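Local coordinates for protein citryl-spermidine/3,4-dihydroxybenzoyl-citryl-spermidine:spermidine ligase (Bacillus anthracis, PDB 3TO3) that catalyses the ATP-dependent condensation of spermidine with citryl-spermidine intermediates in the biosynthesis of the siderophore petrobactin, at residues H427-H432 against E558-Y563; I538-I543 against Y593-L598; D335-D340 against A421-I426. All blocks are in the same frame, centred on the assembly; numbering follows the deposited sequence.

Contact 1: H427-H432 against E558-Y563; sequences HLVVEH and ESIQLY
Val429 and Val430, on the last turns of helix 410-432, receive the side chain of Ile560 in a small, fully apolar and buried contact between the ends of two helices. The evidence is one methyl group: CD1 of Ile560 lies 3.5 Å from CG1 of Val429 and 3.6 Å from CG2 of Val430, and no other residues of the two segments come within 4.5 Å of each other. Both valines have CG1 anti to the backbone N, yet they offer different branches. Val429, which points toward the other segment, uses CG1 (chi1 161°), whereas Val430, whose CB bond points neither toward the partner nor away from it, offers CG2, the branch beside its own backbone N. The isoleucine reaches this pair of methyls because its chi2 of -166° stretches CD1 away from CA, carrying it across a backbone separation of 7.7 Å between the CA atoms of Val430 and Ile560. Only 113 Å² is buried in total, as expected for one side-chain end touching two branches.

Both segments belong to the C-terminal, largely helical part of this IucA/IucC-family synthetase. Just after Ile560 the chain turns sharply: Gln561 leaves helical phi/psi with a positive phi of 58°, and its N donates to Glu558 O at 3.0 Å. After that turn Leu562 again points toward helix 410-432, and its CD2 lies 3.4 Å from CG2 of Ile560, backing the isoleucine from within its own segment. Helix 502-528 extends the apolar surroundings, since Val508 touches both Val429 and Leu562. A polar bond works beside the methyl contact: Arg556, from the same helix as Ile560, donates NH1 to the backbone O of Val430, satisfying a carbonyl near the C-terminal end of helix 410-432.

Contact 2: I538-I543 against Y593-L598; sequences IVVEEI and YRARQL
A knobs-into-holes position joins helix 532-547 to the C-terminal helix 591-600, with Val540 as the knob. Its side chain touches Leu592, Ala595, Arg596 and Asn599, the four residues at i, i+3, i+4 and i+7 that define such a hole; the middle two lie in segment 593-598. The two branches of the valine divide the work. CG2, beside the valine's backbone N, meets CB of Ala595 at 3.7 Å and stands 4.0 Å from the backbone N of Arg596. CG1, anti to the backbone N (chi1 175°), packs against CA of Arg596 at 3.9 Å. The small alanine is consistent with the close approach of the backbones, the CA atoms of Val540 and Arg596 being 6.1 Å apart.

Of the Arg596 side chain, the aliphatic part makes the contact. The chain bends at chi2 (76°) and runs at about a right angle to the valine, bringing CD to 4.1 Å from Val540 CG1. The guanidinium group is engaged elsewhere: NH1 bonds to Asn599 OD1, with a long, weak ion pair to Glu544. Val540 and Ala595 are buried, while Arg596 is partly exposed.

Helix 532-547 is held from its other flank as well. Glu541 and Glu542 form salt bridges with the two terminal nitrogens of Arg415, and Gln419 binds the second carboxylate, so helix 410-432 is tied to it by charge. Ile543 packs on Ile426 of that same helix. Segment 538-543 therefore lies between helix 410-432 and helix 591-600, and Tyr563, in the loop after helix 554-560, packs on both Val540 and Arg596.

Contact 3: D335-D340 against A421-I426; sequences DSYLRD and AIIPVI
Tyr337 sets its hydroxyl end against the kinked middle of helix 410-432, with OH 3.3 Å from CG2 of Ile423 and 3.8 Å from CG of Pro424. The ring approaches with its edge: CA of Pro424 lies near the ring plane, 4.2 Å from CE2, while the Ile423 methyl comes in obliquely. With CG anti to the backbone N (chi1 171°), the tyrosine ring extends toward the opposing helix. Leu338 adds a second, looser touch, its CD2 standing 4.1 Å from CB of Pro424 and 4.0 Å from the carbonyl O of that same residue. All four touching residues are buried.

The next shell explains why these groups are presented here. Pro424 has no N-H to give to the preceding turn, and helix 410-432 is kinked where that bond is missing. On the other segment Asp335 is the N-cap of helix 336-342: its OD1 accepts from Leu338 N at 3.1 Å with an N-H...O angle of 167°, the donor coming from above the carboxylate plane, and this fixes the first turn from which Tyr337 and Leu338 project. The other carboxylate oxygen, OD2, is taken by His427 and His432, so the cap also fastens the two helices together. Arg339 and Asp340, exposed, form a side-on salt bridge, NE to OD1 and NH2 to OD2, the latter at 2.8 Å.

The short axes run roughly antiparallel, at 140° and 10.9 Å apart at their closest. Around them, the Tyr337 ring also meets the rings of His427 and His546, the latter on helix 532-547, which Ile423 packs against through His546 and Ile543. Helix 336-342 leads directly into strand 345-355 of the mixed sheet, and Val344 in that connection touches Pro424.

Helix 410-432 is common to contacts 1 and 3, whose centres are about 13 Å apart; Asp335 of contact 3 joins them, its OD2 lying 2.8 Å from NE2 of His432 and 3.3 Å from NE2 of His427, both probable hydrogen bonds. The centres of contacts 1 and 2 are about 15 Å apart, and Tyr563 bridges them, with CE2 3.5 Å from Arg596 CD. Contacts 2 and 3, about 20 Å apart between centres, still meet where Ile423 CD1 comes within 3.9 Å of Ile543 CA. All three lie on one side of the chain's centre and away from the ATP and magnesium sites, although the chain after helix 410-432 goes on to the magnesium ligands Gln441 and Asn442.

Contact 1: H427-H432 against E558-Y563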
loop_
_atom_site.group_PDB
_atom_site.type_symbol
_atom_site.label_atom_id
_atom_site.label_comp_id
_atom_site.label_asym_id
_atom_site.label_seq_id
_atom_site.Cartn_x
_atom_site.Cartn_y
_atom_site.Cartn_z
ATOM N N HIS B 427 -30.102 -30.789 -1.117
ATOM C CA HIS B 427 -29.962 -32.229 -1.061
ATOM C C HIS B 427 -28.595 -32.679 -0.520
ATOM O O HIS B 427 -28.531 -33.571 0.318
ATOM C CB HIS B 427 -30.208 -32.850 -2.423
ATOM C CG HIS B 427 -30.241 -34.338 -2.393
ATOM N ND1 HIS B 427 -31.392 -35.049 -2.123
ATOM C CD2 HIS B 427 -29.264 -35.255 -2.590
ATOM C CE1 HIS B 427 -31.122 -36.348 -2.155
ATOM N NE2 HIS B 427 -29.842 -36.498 -2.444
ATOM N N LEU B 428 -27.516 -32.074 -1.027
ATOM C CA LEU B 428 -26.156 -32.319 -0.552
ATOM C C LEU B 428 -26.051 -32.102 0.953
ATOM O O LEU B 428 -25.423 -32.888 1.663
ATOM C CB LEU B 428 -25.177 -31.367 -1.249
ATOM C CG LEU B 428 -24.615 -31.854 -2.575
ATOM C CD1 LEU B 428 -23.752 -30.804 -3.239
ATOM C CD2 LEU B 428 -23.812 -33.137 -2.330
ATOM N N VAL B 429 -26.649 -31.018 1.439
ATOM C CA VAL B 429 -26.631 -30.722 2.862
ATOM C C VAL B 429 -27.341 -31.808 3.668
ATOM O O VAL B 429 -26.789 -32.343 4.632
ATOM C CB VAL B 429 -27.281 -29.353 3.168
ATOM C CG1 VAL B 429 -27.684 -29.259 4.642
ATOM C CG2 VAL B 429 -26.333 -28.226 2.772
ATOM N N VAL B 430 -28.557 -32.154 3.261
ATOM C CA VAL B 430 -29.402 -33.047 4.079
ATOM C C VAL B 430 -29.045 -34.531 3.965
ATOM O O VAL B 430 -29.030 -35.291 4.953
ATOM C CB VAL B 430 -30.880 -32.838 3.735
ATOM C CG1 VAL B 430 -31.766 -33.725 4.595
ATOM C CG2 VAL B 430 -31.269 -31.325 3.840
ATOM N N GLU B 431 -28.777 -34.973 2.749
ATOM C CA GLU B 431 -28.461 -36.382 2.563
ATOM C C GLU B 431 -27.016 -36.625 2.939
ATOM O O GLU B 431 -26.696 -37.669 3.460
ATOM C CB GLU B 431 -28.721 -36.832 1.117
ATOM C CG GLU B 431 -28.112 -38.188 0.760
ATOM C CD GLU B 431 -29.150 -39.310 0.668
ATOM O OE1 GLU B 431 -29.779 -39.461 -0.414
ATOM O OE2 GLU B 431 -29.331 -40.037 1.671
ATOM N N HIS B 432 -26.131 -35.705 2.554
ATOM C CA HIS B 432 -24.708 -35.889 2.811
ATOM C C HIS B 432 -24.018 -35.149 3.965
ATOM O O HIS B 432 -22.856 -35.432 4.250
ATOM C CB HIS B 432 -23.953 -35.682 1.499
ATOM C CG HIS B 432 -24.411 -36.611 0.427
ATOM N ND1 HIS B 432 -24.081 -37.947 0.423
ATOM C CD2 HIS B 432 -25.226 -36.420 -0.636
ATOM C CE1 HIS B 432 -24.656 -38.538 -0.607
ATOM N NE2 HIS B 432 -25.355 -37.634 -1.267
ATOM N N GLU B 558 -35.906 -32.333 9.135
ATOM C CA GLU B 558 -36.490 -31.585 10.219
ATOM C C GLU B 558 -35.430 -30.982 11.118
ATOM O O GLU B 558 -35.523 -29.805 11.466
ATOM C CB GLU B 558 -37.447 -32.451 11.027
ATOM C CG GLU B 558 -38.892 -32.234 10.637
ATOM C CD GLU B 558 -39.771 -33.453 10.895
ATOM O OE1 GLU B 558 -39.455 -34.240 11.830
ATOM O OE2 GLU B 558 -40.774 -33.626 10.151
ATOM N N SER B 559 -34.416 -31.763 11.483
ATOM C CA SER B 559 -33.429 -31.300 12.468
ATOM C C SER B 559 -32.601 -30.091 12.001
ATOM O O SER B 559 -32.050 -29.335 12.801
ATOM C CB SER B 559 -32.502 -32.444 12.884
ATOM O OG SER B 559 -31.531 -32.685 11.884
ATOM N N ILE B 560 -32.529 -29.919 10.693
ATOM C CA ILE B 560 -31.831 -28.807 10.070
ATOM C C ILE B 560 -32.611 -27.475 10.238
ATOM O O ILE B 560 -32.020 -26.395 10.236
ATOM C CB ILE B 560 -31.603 -29.153 8.574
ATOM C CG1 ILE B 560 -30.449 -30.122 8.443
ATOM C CG2 ILE B 560 -31.347 -27.934 7.693
ATOM C CD1 ILE B 560 -29.980 -30.225 7.034
ATOM N N GLN B 561 -33.932 -27.554 10.396
ATOM C CA GLN B 561 -34.749 -26.380 10.687
ATOM C C GLN B 561 -34.668 -25.233 9.653
ATOM O O GLN B 561 -34.398 -24.094 10.008
ATOM C CB GLN B 561 -34.363 -25.836 12.058
ATOM C CG GLN B 561 -34.600 -26.786 13.194
ATOM C CD GLN B 561 -35.581 -26.219 14.197
ATOM O OE1 GLN B 561 -35.191 -25.756 15.277
ATOM N NE2 GLN B 561 -36.865 -26.234 13.841
ATOM N N LEU B 562 -34.902 -25.529 8.383
ATOM C CA LEU B 562 -34.891 -24.501 7.367
ATOM C C LEU B 562 -36.097 -23.585 7.474
ATOM O O LEU B 562 -36.127 -22.516 6.853
ATOM C CB LEU B 562 -34.894 -25.145 5.991
ATOM C CG LEU B 562 -33.677 -26.005 5.727
ATOM C CD1 LEU B 562 -33.711 -26.415 4.279
ATOM C CD2 LEU B 562 -32.436 -25.202 6.032
ATOM N N TYR B 563 -37.120 -24.048 8.191
ATOM C CA TYR B 563 -38.366 -23.289 8.388
ATOM C C TYR B 563 -38.374 -22.514 9.702
ATOM O O TYR B 563 -39.434 -22.019 10.125
ATOM C CB TYR B 563 -39.607 -24.184 8.291
ATOM C CG TYR B 563 -39.701 -24.947 6.989
ATOM C CD1 TYR B 563 -39.093 -24.467 5.841
ATOM C CD2 TYR B 563 -40.407 -26.139 6.908
ATOM C CE1 TYR B 563 -39.173 -25.152 4.641
ATOM C CE2 TYR B 563 -40.504 -26.831 5.718
ATOM C CZ TYR B 563 -39.890 -26.333 4.585
ATOM O OH TYR B 563 -39.978 -27.026 3.398
#

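Contact 2: I538-I543 against Y593-L598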
loop_
_atom_site.group_PDB
_atom_site.type_symbol
_atom_site.label_atom_id
_atom_site.label_comp_id
_atom_site.label_asym_id
_atom_site.label_seq_id
_atom_site.Cartn_x
_atom_site.Cartn_y
_atom_site.Cartn_z
ATOM N N ILE B 538 -43.085 -20.574 -3.497
ATOM C CA ILE B 538 -42.672 -21.518 -4.519
ATOM C C ILE B 538 -41.462 -22.284 -4.064
ATOM O O ILE B 538 -41.336 -23.481 -4.318
ATOM C CB ILE B 538 -42.383 -20.834 -5.855
ATOM C CG1 ILE B 538 -43.714 -20.528 -6.559
ATOM C CG2 ILE B 538 -41.501 -21.729 -6.710
ATOM C CD1 ILE B 538 -43.584 -19.658 -7.763
ATOM N N VAL B 539 -40.566 -21.574 -3.385
ATOM C CA VAL B 539 -39.371 -22.190 -2.850
ATOM C C VAL B 539 -39.748 -23.274 -1.838
ATOM O O VAL B 539 -39.264 -24.409 -1.930
ATOM C CB VAL B 539 -38.407 -21.154 -2.256
ATOM C CG1 VAL B 539 -37.242 -21.857 -1.556
ATOM C CG2 VAL B 539 -37.877 -20.259 -3.370
ATOM N N VAL B 540 -40.632 -22.944 -0.902
ATOM C CA VAL B 540 -41.134 -23.969 0.008
ATOM C C VAL B 540 -41.771 -25.197 -0.706
ATOM O O VAL B 540 -41.402 -26.338 -0.438
ATOM C CB VAL B 540 -42.073 -23.369 1.051
ATOM C CG1 VAL B 540 -42.675 -24.444 1.901
ATOM C CG2 VAL B 540 -41.297 -22.381 1.914
ATOM N N GLU B 541 -42.700 -24.968 -1.628
ATOM C CA GLU B 541 -43.329 -26.072 -2.337
ATOM C C GLU B 541 -42.293 -27.015 -2.955
ATOM O O GLU B 541 -42.398 -28.256 -2.837
ATOM C CB GLU B 541 -44.260 -25.565 -3.439
ATOM C CG GLU B 541 -45.566 -24.981 -2.973
ATOM C CD GLU B 541 -46.325 -24.257 -4.094
ATOM O OE1 GLU B 541 -46.245 -24.683 -5.258
ATOM O OE2 GLU B 541 -47.004 -23.255 -3.811
ATOM N N GLU B 542 -41.305 -26.430 -3.631
ATOM C CA GLU B 542 -40.285 -27.223 -4.295
ATOM C C GLU B 542 -39.404 -28.038 -3.347
ATOM O O GLU B 542 -39.056 -29.183 -3.651
ATOM C CB GLU B 542 -39.436 -26.360 -5.213
ATOM C CG GLU B 542 -40.266 -25.780 -6.295
ATOM C CD GLU B 542 -40.913 -26.838 -7.157
ATOM O OE1 GLU B 542 -40.501 -28.021 -7.071
ATOM O OE2 GLU B 542 -41.832 -26.475 -7.924
ATOM N N ILE B 543 -39.045 -27.449 -2.216
ATOM C CA ILE B 543 -38.280 -28.158 -1.211
ATOM C C ILE B 543 -39.153 -29.316 -0.745
ATOM O O ILE B 543 -38.714 -30.458 -0.728
ATOM C CB ILE B 543 -37.884 -27.229 -0.022
ATOM C CG1 ILE B 543 -36.759 -26.271 -0.421
ATOM C CG2 ILE B 543 -37.461 -28.042 1.200
ATOM C CD1 ILE B 543 -36.630 -25.003 0.561
ATOM N N TYR B 593 -40.329 -19.422 6.757
ATOM C CA TYR B 593 -41.239 -19.756 7.846
ATOM C C TYR B 593 -42.695 -19.437 7.546
ATOM O O TYR B 593 -43.556 -20.279 7.707
ATOM C CB TYR B 593 -40.843 -19.031 9.109
ATOM C CG TYR B 593 -41.855 -19.176 10.201
ATOM C CD1 TYR B 593 -42.662 -18.115 10.569
ATOM C CD2 TYR B 593 -42.011 -20.381 10.871
ATOM C CE1 TYR B 593 -43.617 -18.255 11.584
ATOM C CE2 TYR B 593 -42.947 -20.525 11.886
ATOM C CZ TYR B 593 -43.745 -19.461 12.240
ATOM O OH TYR B 593 -44.684 -19.601 13.257
ATOM N N ARG B 594 -42.979 -18.208 7.140
ATOM C CA ARG B 594 -44.363 -17.842 6.898
ATOM C C ARG B 594 -44.869 -18.551 5.651
ATOM O O ARG B 594 -46.001 -19.002 5.594
ATOM C CB ARG B 594 -44.535 -16.329 6.754
ATOM C CG ARG B 594 -46.012 -15.908 6.741
ATOM C CD ARG B 594 -46.194 -14.414 6.990
ATOM N NE ARG B 594 -47.604 -14.019 7.009
ATOM C CZ ARG B 594 -48.269 -13.555 5.953
ATOM N NH1 ARG B 594 -49.550 -13.214 6.068
ATOM N NH2 ARG B 594 -47.650 -13.429 4.781
ATOM N N ALA B 595 -44.007 -18.659 4.653
ATOM C CA ALA B 595 -44.386 -19.342 3.446
ATOM C C ALA B 595 -44.836 -20.790 3.760
ATOM O O ALA B 595 -45.873 -21.250 3.268
ATOM C CB ALA B 595 -43.233 -19.316 2.461
ATOM N N ARG B 596 -44.075 -21.493 4.600
ATOM C CA ARG B 596 -44.475 -22.836 5.015
ATOM C C ARG B 596 -45.805 -22.846 5.790
ATOM O O ARG B 596 -46.655 -23.684 5.548
ATOM C CB ARG B 596 -43.374 -23.513 5.823
ATOM C CG ARG B 596 -43.805 -24.816 6.466
ATOM C CD ARG B 596 -43.893 -25.951 5.483
ATOM N NE ARG B 596 -44.173 -27.203 6.180
ATOM C CZ ARG B 596 -44.812 -28.235 5.644
ATOM N NH1 ARG B 596 -45.242 -28.174 4.396
ATOM N NH2 ARG B 596 -45.027 -29.322 6.365
ATOM N N GLN B 597 -45.985 -21.903 6.703
ATOM C CA GLN B 597 -47.260 -21.736 7.380
ATOM C C GLN B 597 -48.404 -21.708 6.382
ATOM O O GLN B 597 -49.445 -22.341 6.594
ATOM C CB GLN B 597 -47.267 -20.423 8.144
ATOM C CG GLN B 597 -46.200 -20.324 9.195
ATOM C CD GLN B 597 -46.552 -21.125 10.416
ATOM O OE1 GLN B 597 -46.561 -22.360 10.387
ATOM N NE2 GLN B 597 -46.862 -20.426 11.505
ATOM N N LEU B 598 -48.217 -20.961 5.298
ATOM C CA LEU B 598 -49.271 -20.815 4.303
ATOM C C LEU B 598 -49.408 -22.054 3.410
ATOM O O LEU B 598 -50.520 -22.527 3.180
ATOM C CB LEU B 598 -49.060 -19.546 3.489
ATOM C CG LEU B 598 -49.143 -18.294 4.360
ATOM C CD1 LEU B 598 -48.427 -17.109 3.711
ATOM C CD2 LEU B 598 -50.601 -17.961 4.668
#

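Contact 3: D335-D340 against A421-I426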
loop_
_atom_site.group_PDB
_atom_site.type_symbol
_atom_site.label_atom_id
_atom_site.label_comp_id
_atom_site.label_asym_id
_atom_site.label_seq_id
_atom_site.Cartn_x
_atom_site.Cartn_y
_atom_site.Cartn_z
ATOM N N ASP B 335 -24.388 -41.231 -5.738
ATOM C CA ASP B 335 -25.758 -40.802 -5.387
ATOM C C ASP B 335 -26.618 -40.668 -6.647
ATOM O O ASP B 335 -26.349 -39.822 -7.493
ATOM C CB ASP B 335 -25.719 -39.470 -4.621
ATOM C CG ASP B 335 -27.106 -38.953 -4.242
ATOM O OD1 ASP B 335 -28.030 -39.011 -5.072
ATOM O OD2 ASP B 335 -27.279 -38.456 -3.113
ATOM N N SER B 336 -27.659 -41.497 -6.758
ATOM C CA SER B 336 -28.433 -41.572 -7.992
ATOM C C SER B 336 -29.058 -40.224 -8.321
ATOM O O SER B 336 -28.949 -39.755 -9.451
ATOM C CB SER B 336 -29.505 -42.660 -7.929
ATOM O OG SER B 336 -30.438 -42.401 -6.898
ATOM N N TYR B 337 -29.709 -39.605 -7.337
ATOM C CA TYR B 337 -30.327 -38.302 -7.564
ATOM C C TYR B 337 -29.342 -37.265 -8.106
ATOM O O TYR B 337 -29.608 -36.629 -9.093
ATOM C CB TYR B 337 -30.986 -37.737 -6.324
ATOM C CG TYR B 337 -31.417 -36.297 -6.530
ATOM C CD1 TYR B 337 -32.542 -35.976 -7.286
ATOM C CD2 TYR B 337 -30.711 -35.259 -5.958
ATOM C CE1 TYR B 337 -32.933 -34.649 -7.464
ATOM C CE2 TYR B 337 -31.088 -33.949 -6.142
ATOM C CZ TYR B 337 -32.188 -33.634 -6.886
ATOM O OH TYR B 337 -32.527 -32.296 -7.032
ATOM N N LEU B 338 -28.203 -37.105 -7.460
ATOM C CA LEU B 338 -27.217 -36.141 -7.905
ATOM C C LEU B 338 -26.579 -36.550 -9.227
ATOM O O LEU B 338 -26.334 -35.713 -10.070
ATOM C CB LEU B 338 -26.121 -35.923 -6.836
ATOM C CG LEU B 338 -26.510 -35.330 -5.473
ATOM C CD1 LEU B 338 -25.289 -35.170 -4.557
ATOM C CD2 LEU B 338 -27.251 -33.979 -5.606
ATOM N N ARG B 339 -26.268 -37.825 -9.397
ATOM C CA ARG B 339 -25.542 -38.268 -10.582
ATOM C C ARG B 339 -26.474 -38.320 -11.812
ATOM O O ARG B 339 -26.134 -37.801 -12.884
ATOM C CB ARG B 339 -24.902 -39.632 -10.310
ATOM C CG ARG B 339 -24.095 -40.253 -11.458
ATOM C CD ARG B 339 -23.810 -41.744 -11.191
ATOM N NE ARG B 339 -25.042 -42.546 -11.179
ATOM C CZ ARG B 339 -25.466 -43.295 -10.153
ATOM N NH1 ARG B 339 -24.759 -43.375 -9.032
ATOM N NH2 ARG B 339 -26.608 -43.973 -10.248
ATOM N N ASP B 340 -27.660 -38.896 -11.623
ATOM C CA ASP B 340 -28.626 -39.199 -12.702
ATOM C C ASP B 340 -29.748 -38.189 -12.949
ATOM O O ASP B 340 -29.945 -37.776 -14.076
ATOM C CB ASP B 340 -29.190 -40.633 -12.618
ATOM C CG ASP B 340 -28.108 -41.694 -12.698
ATOM O OD1 ASP B 340 -27.064 -41.460 -13.349
ATOM O OD2 ASP B 340 -28.300 -42.764 -12.087
ATOM N N ALA B 421 -31.392 -26.200 -9.591
ATOM C CA ALA B 421 -30.274 -25.425 -9.067
ATOM C C ALA B 421 -30.218 -25.458 -7.568
ATOM O O ALA B 421 -29.159 -25.679 -6.987
ATOM C CB ALA B 421 -30.285 -23.994 -9.553
ATOM N N ILE B 422 -31.295 -25.021 -6.943
ATOM C CA ILE B 422 -31.312 -24.871 -5.501
ATOM C C ILE B 422 -31.484 -26.215 -4.774
ATOM O O ILE B 422 -30.851 -26.478 -3.746
ATOM C CB ILE B 422 -32.396 -23.851 -5.065
ATOM C CG1 ILE B 422 -31.871 -22.429 -5.240
ATOM C CG2 ILE B 422 -32.818 -24.069 -3.601
ATOM C CD1 ILE B 422 -31.940 -21.902 -6.645
ATOM N N ILE B 423 -32.346 -27.064 -5.308
ATOM C CA ILE B 423 -32.618 -28.339 -4.661
ATOM C C ILE B 423 -31.371 -29.228 -4.453
ATOM O O ILE B 423 -31.211 -29.804 -3.384
ATOM C CB ILE B 423 -33.758 -29.082 -5.377
ATOM C CG1 ILE B 423 -35.025 -28.219 -5.344
ATOM C CG2 ILE B 423 -34.006 -30.490 -4.767
ATOM C CD1 ILE B 423 -35.470 -27.841 -3.954
ATOM N N PRO B 424 -30.488 -29.336 -5.466
ATOM C CA PRO B 424 -29.356 -30.256 -5.299
ATOM C C PRO B 424 -28.375 -29.764 -4.250
ATOM O O PRO B 424 -27.767 -30.579 -3.581
ATOM C CB PRO B 424 -28.692 -30.279 -6.678
ATOM C CG PRO B 424 -29.753 -29.778 -7.617
ATOM C CD PRO B 424 -30.515 -28.758 -6.820
ATOM N N VAL B 425 -28.214 -28.455 -4.113
ATOM C CA VAL B 425 -27.388 -27.944 -3.043
ATOM C C VAL B 425 -27.967 -28.353 -1.693
ATOM O O VAL B 425 -27.234 -28.808 -0.819
ATOM C CB VAL B 425 -27.262 -26.403 -3.082
ATOM C CG1 VAL B 425 -26.413 -25.938 -1.928
ATOM C CG2 VAL B 425 -26.670 -25.922 -4.418
ATOM N N ILE B 426 -29.282 -28.203 -1.525
ATOM C CA ILE B 426 -29.935 -28.531 -0.249
ATOM C C ILE B 426 -29.897 -30.043 -0.028
ATOM O O ILE B 426 -29.676 -30.528 1.093
ATOM C CB ILE B 426 -31.400 -27.990 -0.203
ATOM C CG1 ILE B 426 -31.380 -26.466 -0.269
ATOM C CG2 ILE B 426 -32.116 -28.421 1.055
ATOM C CD1 ILE B 426 -32.755 -25.816 -0.362
#